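Putative 4-hydroxybenzoyl-CoA thioesterase (Geobacillus stearothermophilus, PDB 2OIW) probably hydrolyses thioesters of coenzyme A, as a predicted hot-dog-fold thioesterase related to 4-hydroxybenzoyl-CoA thioesterases. Local coordinates at residues Glu37-Phe42 and Lys49-Val54. Numbering follows the deposited sequence.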
loop_
_atom_site.group_PDB
_atom_site.type_symbol
_atom_site.label_atom_id
_atom_site.label_comp_id
_atom_site.label_asym_id
_atom_site.label_seq_id
_atom_site.Cartn_x
_atom_site.Cartn_y
_atom_site.Cartn_z
ATOM N N GLU A 37 -16.327 9.704 7.297
ATOM C CA GLU A 37 -17.539 10.491 7.584
ATOM C C GLU A 37 -17.395 11.993 7.265
ATOM O O GLU A 37 -18.348 12.652 6.891
ATOM C CB GLU A 37 -17.960 10.308 9.038
ATOM C CG GLU A 37 -18.382 8.882 9.395
ATOM C CD GLU A 37 -19.455 8.308 8.470
ATOM O OE1 GLU A 37 -20.354 9.058 8.009
ATOM O OE2 GLU A 37 -19.416 7.083 8.227
ATOM N N ILE A 38 -16.188 12.509 7.403
ATOM C CA ILE A 38 -15.905 13.876 7.034
ATOM C C ILE A 38 -15.989 14.025 5.533
ATOM O O ILE A 38 -16.669 14.926 5.062
ATOM C CB ILE A 38 -14.541 14.373 7.590
ATOM C CG1 ILE A 38 -14.634 14.504 9.120
ATOM C CG2 ILE A 38 -14.163 15.737 6.971
ATOM C CD1 ILE A 38 -13.264 14.662 9.855
ATOM N N PHE A 39 -15.293 13.176 4.780
ATOM C CA PHE A 39 -15.394 13.175 3.311
ATOM C C PHE A 39 -16.870 13.098 2.881
ATOM O O PHE A 39 -17.292 13.785 1.937
ATOM C CB PHE A 39 -14.591 12.011 2.693
ATOM C CG PHE A 39 -13.107 12.082 2.960
ATOM C CD1 PHE A 39 -12.485 13.285 3.312
ATOM C CD2 PHE A 39 -12.318 10.949 2.840
ATOM C CE1 PHE A 39 -11.117 13.336 3.542
ATOM C CE2 PHE A 39 -10.946 10.996 3.075
ATOM C CZ PHE A 39 -10.356 12.188 3.438
ATOM N N LYS A 40 -17.652 12.295 3.596
ATOM C CA LYS A 40 -19.037 12.067 3.215
ATOM C C LYS A 40 -19.884 13.340 3.370
ATOM O O LYS A 40 -20.861 13.520 2.640
ATOM C CB LYS A 40 -19.630 10.887 3.995
ATOM C CG LYS A 40 -20.791 10.219 3.300
ATOM C CD LYS A 40 -21.441 9.147 4.178
ATOM C CE LYS A 40 -22.605 8.470 3.463
ATOM N NZ LYS A 40 -23.611 9.465 2.886
ATOM N N LEU A 41 -19.495 14.237 4.283
ATOM C CA LEU A 41 -20.228 15.505 4.456
ATOM C C LEU A 41 -20.068 16.472 3.267
ATOM O O LEU A 41 -21.016 17.193 2.895
ATOM C CB LEU A 41 -19.835 16.187 5.757
ATOM C CG LEU A 41 -20.247 15.441 7.032
ATOM C CD1 LEU A 41 -19.566 16.054 8.231
ATOM C CD2 LEU A 41 -21.774 15.440 7.239
ATOM N N PHE A 42 -18.879 16.443 2.669
ATOM C CA PHE A 42 -18.520 17.224 1.478
ATOM C C PHE A 42 -18.946 16.605 0.152
ATOM O O PHE A 42 -19.228 17.332 -0.797
ATOM C CB PHE A 42 -17.009 17.476 1.460
ATOM C CG PHE A 42 -16.580 18.434 2.506
ATOM C CD1 PHE A 42 -16.638 19.807 2.276
ATOM C CD2 PHE A 42 -16.199 17.984 3.768
ATOM C CE1 PHE A 42 -16.269 20.707 3.275
ATOM C CE2 PHE A 42 -15.832 18.877 4.756
ATOM C CZ PHE A 42 -15.877 20.242 4.504
ATOM N N LYS A 49 -16.086 12.234 -9.133
ATOM C CA LYS A 49 -16.558 13.341 -9.953
ATOM C C LYS A 49 -16.857 14.612 -9.152
ATOM O O LYS A 49 -16.661 15.728 -9.641
ATOM C CB LYS A 49 -17.837 12.916 -10.686
ATOM C CG LYS A 49 -17.635 12.568 -12.149
ATOM C CD LYS A 49 -16.648 11.445 -12.382
ATOM C CE LYS A 49 -15.654 11.833 -13.508
ATOM N NZ LYS A 49 -16.285 12.485 -14.720
ATOM N N ARG A 50 -17.342 14.422 -7.932
ATOM C CA ARG A 50 -17.756 15.502 -7.062
ATOM C C ARG A 50 -16.887 15.605 -5.782
ATOM O O ARG A 50 -17.365 16.008 -4.727
ATOM C CB ARG A 50 -19.225 15.294 -6.725
ATOM C CG ARG A 50 -20.112 15.649 -7.909
ATOM C CD ARG A 50 -21.551 15.262 -7.679
ATOM N NE ARG A 50 -21.803 13.840 -7.902
ATOM C CZ ARG A 50 -21.799 13.231 -9.093
ATOM N NH1 ARG A 50 -21.513 13.890 -10.210
ATOM N NH2 ARG A 50 -22.049 11.937 -9.157
ATOM N N TRP A 51 -15.618 15.233 -5.909
ATOM C CA TRP A 51 -14.665 15.257 -4.802
ATOM C C TRP A 51 -14.191 16.684 -4.506
ATOM O O TRP A 51 -13.949 17.459 -5.424
ATOM C CB TRP A 51 -13.454 14.366 -5.094
ATOM C CG TRP A 51 -12.748 13.952 -3.822
ATOM C CD1 TRP A 51 -11.631 14.522 -3.279
ATOM C CD2 TRP A 51 -13.153 12.919 -2.925
ATOM N NE1 TRP A 51 -11.308 13.901 -2.098
ATOM C CE2 TRP A 51 -12.222 12.903 -1.859
ATOM C CE3 TRP A 51 -14.207 11.989 -2.920
ATOM C CZ2 TRP A 51 -12.315 11.999 -0.793
ATOM C CZ3 TRP A 51 -14.288 11.073 -1.853
ATOM C CH2 TRP A 51 -13.356 11.098 -0.811
ATOM N N ARG A 52 -14.020 17.003 -3.225
ATOM C CA ARG A 52 -13.744 18.371 -2.779
ATOM C C ARG A 52 -12.555 18.488 -1.812
ATOM O O ARG A 52 -11.995 19.559 -1.655
ATOM C CB ARG A 52 -14.995 18.951 -2.115
ATOM C CG ARG A 52 -16.108 19.113 -3.090
ATOM C CD ARG A 52 -17.478 19.455 -2.500
ATOM N NE ARG A 52 -18.461 19.136 -3.556
ATOM C CZ ARG A 52 -18.586 19.821 -4.697
ATOM N NH1 ARG A 52 -17.829 20.901 -4.920
ATOM N NH2 ARG A 52 -19.469 19.430 -5.617
HETATM N N MSE A 53 -12.205 17.387 -1.159
HETATM C CA MSE A 53 -11.268 17.394 -0.039
HETATM C C MSE A 53 -9.851 17.151 -0.497
HETATM O O MSE A 53 -9.562 16.093 -1.023
HETATM C CB MSE A 53 -11.668 16.307 0.947
HETATM C CG MSE A 53 -12.903 16.643 1.766
HETATM SE SE MSE A 53 -12.502 17.766 3.313
HETATM C CE MSE A 53 -12.762 19.516 2.573
ATOM N N VAL A 54 -8.983 18.139 -0.281
ATOM C CA VAL A 54 -7.565 18.048 -0.598
ATOM C C VAL A 54 -6.700 18.327 0.649
ATOM O O VAL A 54 -6.735 19.420 1.193
ATOM C CB VAL A 54 -7.156 19.075 -1.702
ATOM C CG1 VAL A 54 -5.757 18.758 -2.219
ATOM C CG2 VAL A 54 -8.176 19.095 -2.852
#
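M53, a selenomethionine, lies over one face of the F42 ring and meets it with the end of its side chain. Its methyl CE stands 3.6 Å from the ring centroid and only 5° off the ring normal, which defines a CH-pi contact. The selenium sits farther from the middle, 4.0 Å from the same centroid and 26° off the normal, the geometry of a Met-aromatic contact. Bends at chi2 and chi3 fold the M53 chain so that SE and CE both lie over the ring. Nearer its root, M53 touches F39 through CG, 3.7 Å from F39 CD1. W51 reaches F39 differently: its six-membered ring presents an edge to the F39 face, with planes at 64° in an offset edge-to-face pair, and CZ2 lies 3.8 Å from F39 CD2. A weak hydrogen bond from W51 NE1 to M53 O, 3.0 Å long, links the indole to the start of strand 53-62. In this hot-dog fold, the contact thus packs the C-terminal end of helix 36-42 against the first residue of that strand, which pairs with strand 97-110, and the loop just before it. Replacing F42 with an alanine would probably leave SE and CE of M53 without their aromatic platform and open a gap toward L86 and I123, which also touch this side chain. R52 approaches the backbone instead, its CD 3.2 Å from F42 O, which lies at the guanidinium edge. Y68 of a second subunit packs on F39, and V13 of the same subunit on W51.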